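Local coordinates for protein inositol dehydrogenase (Lactobacillus casei, PDB 4MKX) that probably oxidises scyllo-inositol with NAD as the cofactor, as a dehydrogenase of the Gfo/Idh/MocA family built on a Rossmann fold, at residues A[15-20]-A[315-320]; A[134-139]-A[321-327]; A[168-172]-A[258-262]; A[190-196]-A[249-253]. Numbering follows the deposited sequence.

Contact 1 (A[15-20]-A[315-320])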
loop_
_atom_site.group_PDB
_atom_site.type_symbol
_atom_site.label_atom_id
_atom_site.label_comp_id
_atom_site.label_asym_id
_atom_site.label_seq_id
_atom_site.Cartn_x
_atom_site.Cartn_y
_atom_site.Cartn_z
ATOM N N GLN A 15 -36.070 -25.095 16.731
ATOM C CA GLN A 15 -34.628 -25.126 17.036
ATOM C C GLN A 15 -34.188 -24.236 18.210
ATOM O O GLN A 15 -33.936 -23.040 18.049
ATOM C CB GLN A 15 -33.793 -24.891 15.769
ATOM C CG GLN A 15 -33.844 -26.079 14.802
ATOM C CD GLN A 15 -33.254 -25.768 13.440
ATOM O OE1 GLN A 15 -32.173 -25.184 13.337
ATOM N NE2 GLN A 15 -33.965 -26.152 12.385
ATOM N N LYS A 16 -34.080 -24.850 19.386
ATOM C CA LYS A 16 -34.001 -24.106 20.638
ATOM C C LYS A 16 -32.622 -23.519 20.948
ATOM O O LYS A 16 -31.969 -22.928 20.084
ATOM C CB LYS A 16 -34.492 -24.981 21.803
ATOM C CG LYS A 16 -35.146 -24.195 22.942
ATOM C CD LYS A 16 -36.328 -24.936 23.543
ATOM C CE LYS A 16 -35.998 -25.517 24.909
ATOM N NZ LYS A 16 -35.047 -26.660 24.829
ATOM N N THR A 17 -32.203 -23.677 22.199
ATOM C CA THR A 17 -30.979 -23.085 22.704
ATOM C C THR A 17 -30.008 -24.183 23.124
ATOM O O THR A 17 -30.347 -25.041 23.936
ATOM C CB THR A 17 -31.274 -22.197 23.919
ATOM O OG1 THR A 17 -32.205 -21.172 23.547
ATOM C CG2 THR A 17 -30.003 -21.553 24.431
ATOM N N ILE A 18 -28.802 -24.151 22.567
ATOM C CA ILE A 18 -27.764 -25.121 22.915
ATOM C C ILE A 18 -27.079 -24.665 24.194
ATOM O O ILE A 18 -26.507 -23.579 24.233
ATOM C CB ILE A 18 -26.706 -25.222 21.802
ATOM C CG1 ILE A 18 -27.360 -25.569 20.465
ATOM C CG2 ILE A 18 -25.628 -26.247 22.165
ATOM C CD1 ILE A 18 -28.082 -26.898 20.467
ATOM N N LYS A 19 -27.134 -25.479 25.246
ATOM C CA LYS A 19 -26.460 -25.121 26.493
ATOM C C LYS A 19 -25.048 -25.690 26.460
ATOM O O LYS A 19 -24.862 -26.868 26.177
ATOM C CB LYS A 19 -27.225 -25.663 27.696
ATOM C CG LYS A 19 -28.568 -24.990 27.897
ATOM C CD LYS A 19 -29.433 -25.756 28.893
ATOM C CE LYS A 19 -30.817 -25.135 28.994
ATOM N NZ LYS A 19 -31.875 -26.174 29.144
ATOM N N ILE A 20 -24.064 -24.849 26.750
ATOM C CA ILE A 20 -22.668 -25.230 26.566
ATOM C C ILE A 20 -21.918 -25.187 27.882
ATOM O O ILE A 20 -22.112 -24.279 28.685
ATOM C CB ILE A 20 -21.993 -24.271 25.555
ATOM C CG1 ILE A 20 -22.710 -24.390 24.208
ATOM C CG2 ILE A 20 -20.497 -24.578 25.415
ATOM C CD1 ILE A 20 -22.174 -23.479 23.144
ATOM N N VAL A 315 -22.408 -24.197 16.825
ATOM C CA VAL A 315 -23.781 -24.180 17.327
ATOM C C VAL A 315 -24.792 -24.512 16.228
ATOM O O VAL A 315 -25.697 -25.328 16.438
ATOM C CB VAL A 315 -24.115 -22.835 18.003
ATOM C CG1 VAL A 315 -25.608 -22.736 18.304
ATOM C CG2 VAL A 315 -23.311 -22.676 19.281
ATOM N N ASN A 316 -24.638 -23.891 15.060
ATOM C CA ASN A 316 -25.519 -24.176 13.928
ATOM C C ASN A 316 -25.400 -25.609 13.410
ATOM O O ASN A 316 -26.372 -26.163 12.901
ATOM C CB ASN A 316 -25.293 -23.185 12.783
ATOM C CG ASN A 316 -25.620 -21.756 13.174
ATOM O OD1 ASN A 316 -26.189 -21.501 14.231
ATOM N ND2 ASN A 316 -25.250 -20.814 12.320
ATOM N N SER A 317 -24.213 -26.204 13.527
ATOM C CA SER A 317 -24.001 -27.575 13.054
ATOM C C SER A 317 -24.855 -28.568 13.836
ATOM O O SER A 317 -25.322 -29.568 13.291
ATOM C CB SER A 317 -22.518 -27.977 13.129
ATOM O OG SER A 317 -22.112 -28.269 14.457
ATOM N N ILE A 318 -25.043 -28.284 15.118
ATOM C CA ILE A 318 -25.861 -29.120 15.989
ATOM C C ILE A 318 -27.339 -28.898 15.701
ATOM O O ILE A 318 -28.104 -29.853 15.576
ATOM C CB ILE A 318 -25.596 -28.796 17.460
ATOM C CG1 ILE A 318 -24.150 -29.145 17.830
ATOM C CG2 ILE A 318 -26.583 -29.552 18.361
ATOM C CD1 ILE A 318 -23.716 -28.587 19.170
ATOM N N LEU A 319 -27.736 -27.632 15.601
ATOM C CA LEU A 319 -29.127 -27.282 15.323
ATOM C C LEU A 319 -29.602 -27.824 13.976
ATOM O O LEU A 319 -30.714 -28.345 13.870
ATOM C CB LEU A 319 -29.320 -25.767 15.357
ATOM C CG LEU A 319 -29.283 -25.099 16.727
ATOM C CD1 LEU A 319 -29.325 -23.585 16.581
ATOM C CD2 LEU A 319 -30.442 -25.589 17.581
ATOM N N ASN A 320 -28.758 -27.697 12.955
ATOM C CA ASN A 320 -29.111 -28.114 11.600
ATOM C C ASN A 320 -28.608 -29.502 11.216
ATOM O O ASN A 320 -28.784 -29.931 10.073
ATOM C CB ASN A 320 -28.599 -27.095 10.582
ATOM C CG ASN A 320 -29.197 -25.723 10.785
ATOM O OD1 ASN A 320 -30.211 -25.572 11.464
ATOM N ND2 ASN A 320 -28.575 -24.712 10.188
#
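Val315, the first residue of segment 315-320, has two methyl groups that serve two partners: its CG1 lies 4.0 Å from Ile18 CG1, its CG2 4.1 Å from Ile20 CD1. Ile18 and Ile20, two residues apart in an extended chain, point the same way, so one valine can touch both. Nearly one turn further on, Ile318 brings its CG2 to 3.7 Å from Ile18 CD1. The example illustrates how a parallel sheet of the Rossmann type buries a face under helices. Strand 18-23 runs inside the sheet between strands 43-49 and 83-86, and helix 304-319, arriving almost 300 residues later, covers it; Val315 also reaches Ala43 and Ile318 reaches Ala83, so the helix end spans all three strands. The axes of strand 18-20 and helix 315-319 come to 10.2 Å, with 134° between their directions. Leu319 follows, held in the helix by the bond from its N to Val315 O (3.2 Å). Its CD2 lies 4.0 Å from Ile18 CD1 and likewise 4.0 Å from Lys16 O, a carbonyl buried here without a polar partner in the model. The tip of Ile18 thus rests against both Ile318 and Leu319. At the end of the segment Asn320 lies beside the exposed Gln15, whose CA is 6.2 Å from Leu319 CA.

Contact 2 (A[134-139]-A[321-327])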
loop_
_atom_site.group_PDB
_atom_site.type_symbol
_atom_site.label_atom_id
_atom_site.label_comp_id
_atom_site.label_asym_id
_atom_site.label_seq_id
_atom_site.Cartn_x
_atom_site.Cartn_y
_atom_site.Cartn_z
ATOM N N LYS A 134 -21.496 -34.105 16.984
ATOM C CA LYS A 134 -20.605 -33.212 16.266
ATOM C C LYS A 134 -19.250 -33.152 16.950
ATOM O O LYS A 134 -19.172 -33.089 18.179
ATOM C CB LYS A 134 -21.216 -31.808 16.219
ATOM C CG LYS A 134 -22.554 -31.744 15.501
ATOM C CD LYS A 134 -22.452 -32.342 14.111
ATOM C CE LYS A 134 -23.821 -32.479 13.471
ATOM N NZ LYS A 134 -23.800 -33.417 12.313
ATOM N N PHE A 135 -18.177 -33.150 16.160
ATOM C CA PHE A 135 -16.846 -32.910 16.707
ATOM C C PHE A 135 -16.158 -31.878 15.826
ATOM O O PHE A 135 -16.119 -32.037 14.608
ATOM C CB PHE A 135 -16.007 -34.195 16.748
ATOM C CG PHE A 135 -14.572 -33.952 17.091
ATOM C CD1 PHE A 135 -14.189 -33.715 18.403
ATOM C CD2 PHE A 135 -13.609 -33.928 16.094
ATOM C CE1 PHE A 135 -12.860 -33.457 18.719
ATOM C CE2 PHE A 135 -12.285 -33.672 16.395
ATOM C CZ PHE A 135 -11.905 -33.447 17.711
ATOM N N GLN A 136 -15.634 -30.821 16.444
ATOM C CA GLN A 136 -15.029 -29.728 15.691
ATOM C C GLN A 136 -13.742 -29.267 16.354
ATOM O O GLN A 136 -13.704 -29.031 17.567
ATOM C CB GLN A 136 -16.026 -28.562 15.580
ATOM C CG GLN A 136 -15.570 -27.425 14.667
ATOM C CD GLN A 136 -16.658 -26.398 14.440
ATOM O OE1 GLN A 136 -17.846 -26.726 14.418
ATOM N NE2 GLN A 136 -16.263 -25.140 14.284
ATOM N N LEU A 137 -12.683 -29.125 15.549
ATOM C CA LEU A 137 -11.408 -28.601 16.030
ATOM C C LEU A 137 -11.275 -27.115 15.726
ATOM O O LEU A 137 -11.706 -26.669 14.666
ATOM C CB LEU A 137 -10.255 -29.348 15.367
ATOM C CG LEU A 137 -10.019 -30.705 16.003
ATOM C CD1 LEU A 137 -9.204 -31.586 15.064
ATOM C CD2 LEU A 137 -9.300 -30.501 17.322
ATOM N N GLY A 138 -10.660 -26.367 16.643
ATOM C CA GLY A 138 -10.586 -24.911 16.519
ATOM C C GLY A 138 -9.578 -24.334 15.530
ATOM O O GLY A 138 -8.800 -23.445 15.879
ATOM N N PHE A 139 -9.591 -24.815 14.293
ATOM C CA PHE A 139 -8.761 -24.199 13.252
ATOM C C PHE A 139 -9.468 -22.953 12.711
ATOM O O PHE A 139 -10.109 -22.988 11.653
ATOM C CB PHE A 139 -8.466 -25.213 12.141
ATOM C CG PHE A 139 -7.516 -26.306 12.562
ATOM C CD1 PHE A 139 -6.304 -25.990 13.150
ATOM C CD2 PHE A 139 -7.855 -27.646 12.404
ATOM C CE1 PHE A 139 -5.422 -26.987 13.555
ATOM C CE2 PHE A 139 -6.981 -28.650 12.804
ATOM C CZ PHE A 139 -5.764 -28.317 13.382
ATOM N N ASN A 321 -27.982 -30.189 12.168
ATOM C CA ASN A 321 -27.415 -31.517 11.939
ATOM C C ASN A 321 -26.566 -31.599 10.673
ATOM O O ASN A 321 -26.739 -32.505 9.858
ATOM C CB ASN A 321 -28.523 -32.578 11.919
ATOM C CG ASN A 321 -27.991 -33.989 12.107
ATOM O OD1 ASN A 321 -26.791 -34.198 12.289
ATOM N ND2 ASN A 321 -28.891 -34.967 12.073
ATOM N N GLN A 322 -25.659 -30.640 10.508
ATOM C CA GLN A 322 -24.719 -30.662 9.392
ATOM C C GLN A 322 -23.277 -30.728 9.887
ATOM O O GLN A 322 -22.951 -30.180 10.938
ATOM C CB GLN A 322 -24.930 -29.448 8.475
ATOM C CG GLN A 322 -23.783 -29.151 7.490
ATOM C CD GLN A 322 -23.477 -30.285 6.498
ATOM O OE1 GLN A 322 -24.129 -31.334 6.486
ATOM N NE2 GLN A 322 -22.472 -30.064 5.659
ATOM N N ASP A 323 -22.422 -31.420 9.142
ATOM C CA ASP A 323 -21.007 -31.486 9.484
ATOM C C ASP A 323 -20.235 -30.300 8.911
ATOM O O ASP A 323 -20.451 -29.892 7.770
ATOM C CB ASP A 323 -20.395 -32.818 9.034
ATOM C CG ASP A 323 -20.908 -33.998 9.846
ATOM O OD1 ASP A 323 -20.553 -34.097 11.043
ATOM O OD2 ASP A 323 -21.662 -34.828 9.289
ATOM N N VAL A 324 -19.343 -29.749 9.726
ATOM C CA VAL A 324 -18.585 -28.551 9.376
ATOM C C VAL A 324 -17.379 -28.892 8.494
ATOM O O VAL A 324 -16.931 -28.075 7.682
ATOM C CB VAL A 324 -18.178 -27.784 10.664
ATOM C CG1 VAL A 324 -17.045 -26.811 10.413
ATOM C CG2 VAL A 324 -19.391 -27.059 11.249
ATOM N N GLY A 325 -16.864 -30.106 8.638
ATOM C CA GLY A 325 -15.821 -30.576 7.739
ATOM C C GLY A 325 -14.405 -30.464 8.272
ATOM O O GLY A 325 -13.440 -30.604 7.520
ATOM N N ILE A 326 -14.277 -30.202 9.568
ATOM C CA ILE A 326 -12.977 -30.216 10.222
ATOM C C ILE A 326 -12.915 -31.448 11.118
ATOM O O ILE A 326 -13.605 -31.523 12.141
ATOM C CB ILE A 326 -12.747 -28.942 11.052
ATOM C CG1 ILE A 326 -12.923 -27.700 10.177
ATOM C CG2 ILE A 326 -11.361 -28.956 11.676
ATOM C CD1 ILE A 326 -12.892 -26.396 10.949
ATOM N N THR A 327 -12.089 -32.415 10.735
ATOM C CA THR A 327 -12.136 -33.738 11.360
ATOM C C THR A 327 -10.990 -34.024 12.311
ATOM O O THR A 327 -10.024 -33.264 12.396
ATOM C CB THR A 327 -12.140 -34.842 10.295
ATOM O OG1 THR A 327 -10.866 -34.876 9.642
ATOM C CG2 THR A 327 -13.214 -34.566 9.274
HETATM O O HOH W 1 -16.165 -30.193 12.141
HETATM O O HOH W 2 -18.856 -33.814 13.239
#
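The last strand of the Rossmann sheet, 135-137, pairs with strand 106-109 along one side, and the contact occupies the other, where the loop joining helices 304-319 and 328-347 runs along it. Lys134 anchors the beginning of that loop. Its NZ donates to Asn321 OD1 at 3.1 Å and forms a longer salt bridge, 3.6 Å, with Asp323 OD1, while its CE packs 3.5 Å from Gln322 O. Asn321, with positive phi, is where the chain leaves the preceding helix. Two waters take over next: one accepts from Phe135 N (3.1 Å) and donates to Asp323 OD1 (2.8 Å), the other donates to Phe135 O (3.1 Å) and accepts from Ile326 N (3.2 Å). Beyond them the contact turns apolar. Ile326 CG2 lies 3.9 Å from Leu137 CB and 3.8 Å from Phe139 CD2, at the edge of that ring; the inverse gamma turn centred on Gly138, closed by Phe139 N to Leu137 O at 2.8 Å, lets both residues reach it. The Lys134 end is therefore tied by a salt bridge and a hydrogen bond, the Ile326 end by apolar packing, with one water linking the two backbones where direct beta pairing is absent.

Contact 3 (A[168-172]-A[258-262])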
loop_
_atom_site.group_PDB
_atom_site.type_symbol
_atom_site.label_atom_id
_atom_site.label_comp_id
_atom_site.label_asym_id
_atom_site.label_seq_id
_atom_site.Cartn_x
_atom_site.Cartn_y
_atom_site.Cartn_z
ATOM N N TYR A 168 3.696 -17.444 7.526
ATOM C CA TYR A 168 4.435 -16.941 8.668
ATOM C C TYR A 168 3.472 -16.788 9.820
ATOM O O TYR A 168 2.384 -16.234 9.646
ATOM C CB TYR A 168 4.948 -15.529 8.375
ATOM C CG TYR A 168 6.186 -15.396 7.520
ATOM C CD1 TYR A 168 6.674 -16.442 6.742
ATOM C CD2 TYR A 168 6.865 -14.194 7.494
ATOM C CE1 TYR A 168 7.826 -16.278 5.965
ATOM C CE2 TYR A 168 7.997 -14.019 6.721
ATOM C CZ TYR A 168 8.478 -15.052 5.970
ATOM O OH TYR A 168 9.616 -14.850 5.227
ATOM N N SER A 169 3.876 -17.246 10.998
ATOM C CA SER A 169 3.156 -16.946 12.236
ATOM C C SER A 169 4.176 -16.453 13.249
ATOM O O SER A 169 4.974 -17.238 13.765
ATOM C CB SER A 169 2.451 -18.193 12.785
ATOM O OG SER A 169 1.416 -18.604 11.909
ATOM N N ILE A 170 4.166 -15.155 13.539
ATOM C CA ILE A 170 5.161 -14.585 14.451
ATOM C C ILE A 170 4.475 -13.773 15.561
ATOM O O ILE A 170 3.821 -12.768 15.292
ATOM C CB ILE A 170 6.170 -13.689 13.712
ATOM C CG1 ILE A 170 6.675 -14.366 12.427
ATOM C CG2 ILE A 170 7.363 -13.374 14.620
ATOM C CD1 ILE A 170 7.631 -13.473 11.612
ATOM N N ASP A 171 4.627 -14.225 16.803
ATOM C CA ASP A 171 4.024 -13.549 17.948
ATOM C C ASP A 171 4.788 -12.278 18.248
ATOM O O ASP A 171 5.977 -12.178 17.946
ATOM C CB ASP A 171 4.049 -14.455 19.190
ATOM C CG ASP A 171 2.770 -15.252 19.372
ATOM O OD1 ASP A 171 1.755 -14.954 18.710
ATOM O OD2 ASP A 171 2.781 -16.182 20.203
ATOM N N PRO A 172 4.111 -11.296 18.850
ATOM C CA PRO A 172 4.744 -10.007 19.143
ATOM C C PRO A 172 5.825 -10.098 20.212
ATOM O O PRO A 172 5.711 -10.884 21.155
ATOM C CB PRO A 172 3.577 -9.157 19.657
ATOM C CG PRO A 172 2.582 -10.134 20.162
ATOM C CD PRO A 172 2.689 -11.316 19.248
ATOM N N GLY A 258 4.227 -6.158 15.718
ATOM C CA GLY A 258 2.930 -6.663 16.136
ATOM C C GLY A 258 2.785 -8.143 15.851
ATOM O O GLY A 258 3.770 -8.874 15.810
ATOM N N TYR A 259 1.543 -8.581 15.655
ATOM C CA TYR A 259 1.231 -9.980 15.399
ATOM C C TYR A 259 1.271 -10.223 13.900
ATOM O O TYR A 259 0.409 -9.723 13.169
ATOM C CB TYR A 259 -0.175 -10.266 15.936
ATOM C CG TYR A 259 -0.661 -11.700 15.836
ATOM C CD1 TYR A 259 0.092 -12.757 16.329
ATOM C CD2 TYR A 259 -1.897 -11.981 15.279
ATOM C CE1 TYR A 259 -0.369 -14.060 16.244
ATOM C CE2 TYR A 259 -2.377 -13.273 15.196
ATOM C CZ TYR A 259 -1.609 -14.312 15.685
ATOM O OH TYR A 259 -2.062 -15.615 15.608
ATOM N N HIS A 260 2.268 -10.966 13.431
ATOM C CA HIS A 260 2.435 -11.128 11.989
ATOM C C HIS A 260 2.012 -12.520 11.566
ATOM O O HIS A 260 2.732 -13.489 11.789
ATOM C CB HIS A 260 3.872 -10.871 11.548
ATOM C CG HIS A 260 4.035 -10.809 10.059
ATOM N ND1 HIS A 260 4.184 -9.620 9.374
ATOM C CD2 HIS A 260 4.041 -11.784 9.119
ATOM C CE1 HIS A 260 4.307 -9.867 8.084
ATOM N NE2 HIS A 260 4.227 -11.174 7.900
ATOM N N VAL A 261 0.832 -12.611 10.967
ATOM C CA VAL A 261 0.350 -13.862 10.386
ATOM C C VAL A 261 0.032 -13.575 8.930
ATOM O O VAL A 261 -0.818 -12.740 8.614
ATOM C CB VAL A 261 -0.885 -14.393 11.118
ATOM C CG1 VAL A 261 -1.493 -15.560 10.369
ATOM C CG2 VAL A 261 -0.487 -14.856 12.510
ATOM N N GLU A 262 0.757 -14.233 8.046
ATOM C CA GLU A 262 0.717 -13.912 6.630
ATOM C C GLU A 262 0.785 -15.232 5.884
ATOM O O GLU A 262 1.528 -16.128 6.277
ATOM C CB GLU A 262 1.928 -13.051 6.245
ATOM C CG GLU A 262 2.030 -12.736 4.738
ATOM C CD GLU A 262 3.369 -12.188 4.335
ATOM O OE1 GLU A 262 4.289 -12.149 5.187
ATOM O OE2 GLU A 262 3.528 -11.803 3.148
#
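Tyr168 overlaps His260 obliquely, their ring centroids 6.0 Å apart and their planes at 48°, with Tyr168 CB 3.9 Å from His260 CD2 at the imidazole edge. His260 NE2 in turn donates to Glu262 OE1 at 2.9 Å. These residues and Ile170 share one face of the large mixed sheet of the C-terminal domain, and that face meets the second subunit: Tyr168 OH bonds to Glu264 there, and Glu262 forms salt bridges with Arg166 of its own chain and Arg273 of the second subunit. Beneath the side chains lies regular antiparallel pairing. Tyr168 and Glu262 form a hydrogen-bonded pair (Tyr168 N to Glu262 O 2.8 Å, Glu262 N to Tyr168 O 3.0 Å), as do Ile170 and His260 (Ile170 N to His260 O 2.8 Å, His260 N to Ile170 O 3.0 Å). Between them the non-hydrogen-bonded pair Ser169 and Val261 turns to the opposite face, where Ser169 OG bonds to Asp199 and Arg141. Past the paired residues, Pro172 CD packs 4.2 Å from Tyr259 CD1.

Contact 4 (A[190-196]-A[249-253])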
loop_
_atom_site.group_PDB
_atom_site.type_symbol
_atom_site.label_atom_id
_atom_site.label_comp_id
_atom_site.label_asym_id
_atom_site.label_seq_id
_atom_site.Cartn_x
_atom_site.Cartn_y
_atom_site.Cartn_z
ATOM N N GLY A 190 7.378 -26.796 22.263
ATOM C CA GLY A 190 8.135 -26.509 21.058
ATOM C C GLY A 190 7.551 -25.354 20.269
ATOM O O GLY A 190 6.395 -24.978 20.464
ATOM N N LEU A 191 8.354 -24.791 19.372
ATOM C CA LEU A 191 7.915 -23.673 18.549
ATOM C C LEU A 191 6.920 -24.075 17.469
ATOM O O LEU A 191 5.918 -23.391 17.250
ATOM C CB LEU A 191 9.133 -23.001 17.902
ATOM C CG LEU A 191 8.873 -21.785 17.009
ATOM C CD1 LEU A 191 8.389 -20.613 17.829
ATOM C CD2 LEU A 191 10.143 -21.408 16.237
ATOM N N PHE A 192 7.193 -25.178 16.785
ATOM C CA PHE A 192 6.364 -25.549 15.650
ATOM C C PHE A 192 5.023 -26.103 16.117
ATOM O O PHE A 192 3.993 -25.890 15.476
ATOM C CB PHE A 192 7.123 -26.514 14.736
ATOM C CG PHE A 192 8.413 -25.940 14.207
ATOM C CD1 PHE A 192 8.396 -24.996 13.187
ATOM C CD2 PHE A 192 9.636 -26.331 14.737
ATOM C CE1 PHE A 192 9.579 -24.456 12.694
ATOM C CE2 PHE A 192 10.825 -25.792 14.251
ATOM C CZ PHE A 192 10.793 -24.847 13.232
ATOM N N LEU A 193 5.041 -26.798 17.248
ATOM C CA LEU A 193 3.809 -27.283 17.858
ATOM C C LEU A 193 2.937 -26.107 18.277
ATOM O O LEU A 193 1.723 -26.098 18.047
ATOM C CB LEU A 193 4.137 -28.125 19.089
ATOM C CG LEU A 193 3.034 -29.052 19.582
ATOM C CD1 LEU A 193 3.126 -30.374 18.837
ATOM C CD2 LEU A 193 3.137 -29.238 21.097
ATOM N N ASP A 194 3.558 -25.115 18.905
ATOM C CA ASP A 194 2.820 -23.970 19.427
ATOM C C ASP A 194 2.333 -23.026 18.332
ATOM O O ASP A 194 1.181 -22.578 18.342
ATOM C CB ASP A 194 3.687 -23.192 20.425
ATOM C CG ASP A 194 3.883 -23.932 21.734
ATOM O OD1 ASP A 194 3.051 -24.810 22.057
ATOM O OD2 ASP A 194 4.867 -23.622 22.448
ATOM N N MET A 195 3.217 -22.727 17.385
ATOM C CA MET A 195 2.991 -21.625 16.450
ATOM C C MET A 195 2.578 -22.030 15.035
ATOM O O MET A 195 1.943 -21.245 14.330
ATOM C CB MET A 195 4.253 -20.750 16.357
ATOM C CG MET A 195 4.559 -19.967 17.614
ATOM S SD MET A 195 3.219 -18.838 18.034
ATOM C CE MET A 195 3.391 -17.614 16.733
ATOM N N SER A 196 2.947 -23.232 14.603
ATOM C CA SER A 196 2.804 -23.566 13.191
ATOM C C SER A 196 1.658 -24.507 12.850
ATOM O O SER A 196 1.441 -24.793 11.677
ATOM C CB SER A 196 4.105 -24.171 12.662
ATOM O OG SER A 196 5.186 -23.287 12.894
ATOM N N LEU A 249 7.683 -22.371 5.889
ATOM C CA LEU A 249 7.107 -21.861 7.131
ATOM C C LEU A 249 8.112 -21.003 7.868
ATOM O O LEU A 249 9.296 -21.297 7.865
ATOM C CB LEU A 249 6.712 -23.009 8.058
ATOM C CG LEU A 249 5.620 -23.955 7.600
ATOM C CD1 LEU A 249 5.320 -24.943 8.724
ATOM C CD2 LEU A 249 4.380 -23.168 7.224
ATOM N N VAL A 250 7.637 -19.944 8.510
ATOM C CA VAL A 250 8.459 -19.249 9.495
ATOM C C VAL A 250 7.596 -19.080 10.733
ATOM O O VAL A 250 6.422 -18.733 10.635
ATOM C CB VAL A 250 8.962 -17.880 9.005
ATOM C CG1 VAL A 250 9.602 -17.122 10.164
ATOM C CG2 VAL A 250 9.979 -18.047 7.892
ATOM N N ALA A 251 8.164 -19.385 11.893
ATOM C CA ALA A 251 7.462 -19.236 13.162
ATOM C C ALA A 251 8.374 -18.452 14.075
ATOM O O ALA A 251 9.593 -18.596 14.030
ATOM C CB ALA A 251 7.145 -20.584 13.770
ATOM N N GLY A 252 7.796 -17.612 14.913
ATOM C CA GLY A 252 8.630 -16.823 15.775
ATOM C C GLY A 252 7.850 -16.259 16.926
ATOM O O GLY A 252 6.619 -16.308 16.946
ATOM N N ARG A 253 8.586 -15.717 17.884
ATOM C CA ARG A 253 7.972 -15.144 19.065
ATOM C C ARG A 253 8.432 -13.716 19.279
ATOM O O ARG A 253 8.138 -13.118 20.315
ATOM C CB ARG A 253 8.326 -15.997 20.279
ATOM C CG ARG A 253 8.059 -17.472 20.082
ATOM C CD ARG A 253 8.359 -18.245 21.350
ATOM N NE ARG A 253 7.966 -19.649 21.253
ATOM C CZ ARG A 253 6.720 -20.091 21.421
ATOM N NH1 ARG A 253 5.735 -19.239 21.680
ATOM N NH2 ARG A 253 6.464 -21.388 21.322
HETATM O O HOH W 3 4.755 -21.192 11.121
#
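Charge, apolar packing and water each contribute to this helix-on-sheet contact. The charged part is a salt bridge between Asp194 OD2 and Arg253 NH2, 3.0 Å apart, whose hydrogen bond is weak because the angle at the proton is poor. The carboxylate approaches the guanidinium at its edge, while Met195 CG lies over one face of the group, 4.3 Å from Arg253 NH1, and Leu191 CD1 comes within 3.6 Å of Arg253 NE.

Apolar packing centres on Ala251. Its CB sits 3.9 Å from Leu191 CG and 3.9 Å from Met195 CB, a small side chain that admits two large ones from successive turns of the helix. Further van der Waals contacts bring Met195 CE to 3.5 Å from Gly252 O and Ser196 CB to 4.2 Å from Leu249 CD1. Water completes the set: one molecule accepts from Ser196 OG at 2.8 Å and donates to Val250 O at 3.0 Å.

The axis of helix 191-195 lies at 90° to that of strand segment 249-252, 8.4 Å away at closest approach. Leu249 and Ala251 face it, whereas Val250 points away and packs on Ile248 of the second subunit. Met195 also reaches Ser169 and Asp171 on the adjoining strand 162-172, Leu249 touches helix 197-207, and Arg253, where the chain turns a corner, lies against helix 176-179.

Overall arrangement
The four contacts fall into two pairs, one in each domain. Contacts 1 and 2, centres 13 Å apart, both bring chain from residues 315-327 back to the Rossmann sheet; they touch through a probable hydrogen bond from Gln322 N to Ser317 O (3.0 Å). Contacts 3 and 4, centres 10 Å apart, share neighbouring strands, with Asp171 N 2.9 Å from Gly252 O. Both are nested along the chain inside the loops closed by contacts 1 and 2. Contacts 1 and 3 are 34 Å apart between centres, but contacts 2 and 4 approach to about 7 Å between nearest atoms. As in relatives, NAD probably binds at the C-terminal edge of the Rossmann sheet and substrate in the cleft between domains; this structure is the apo form.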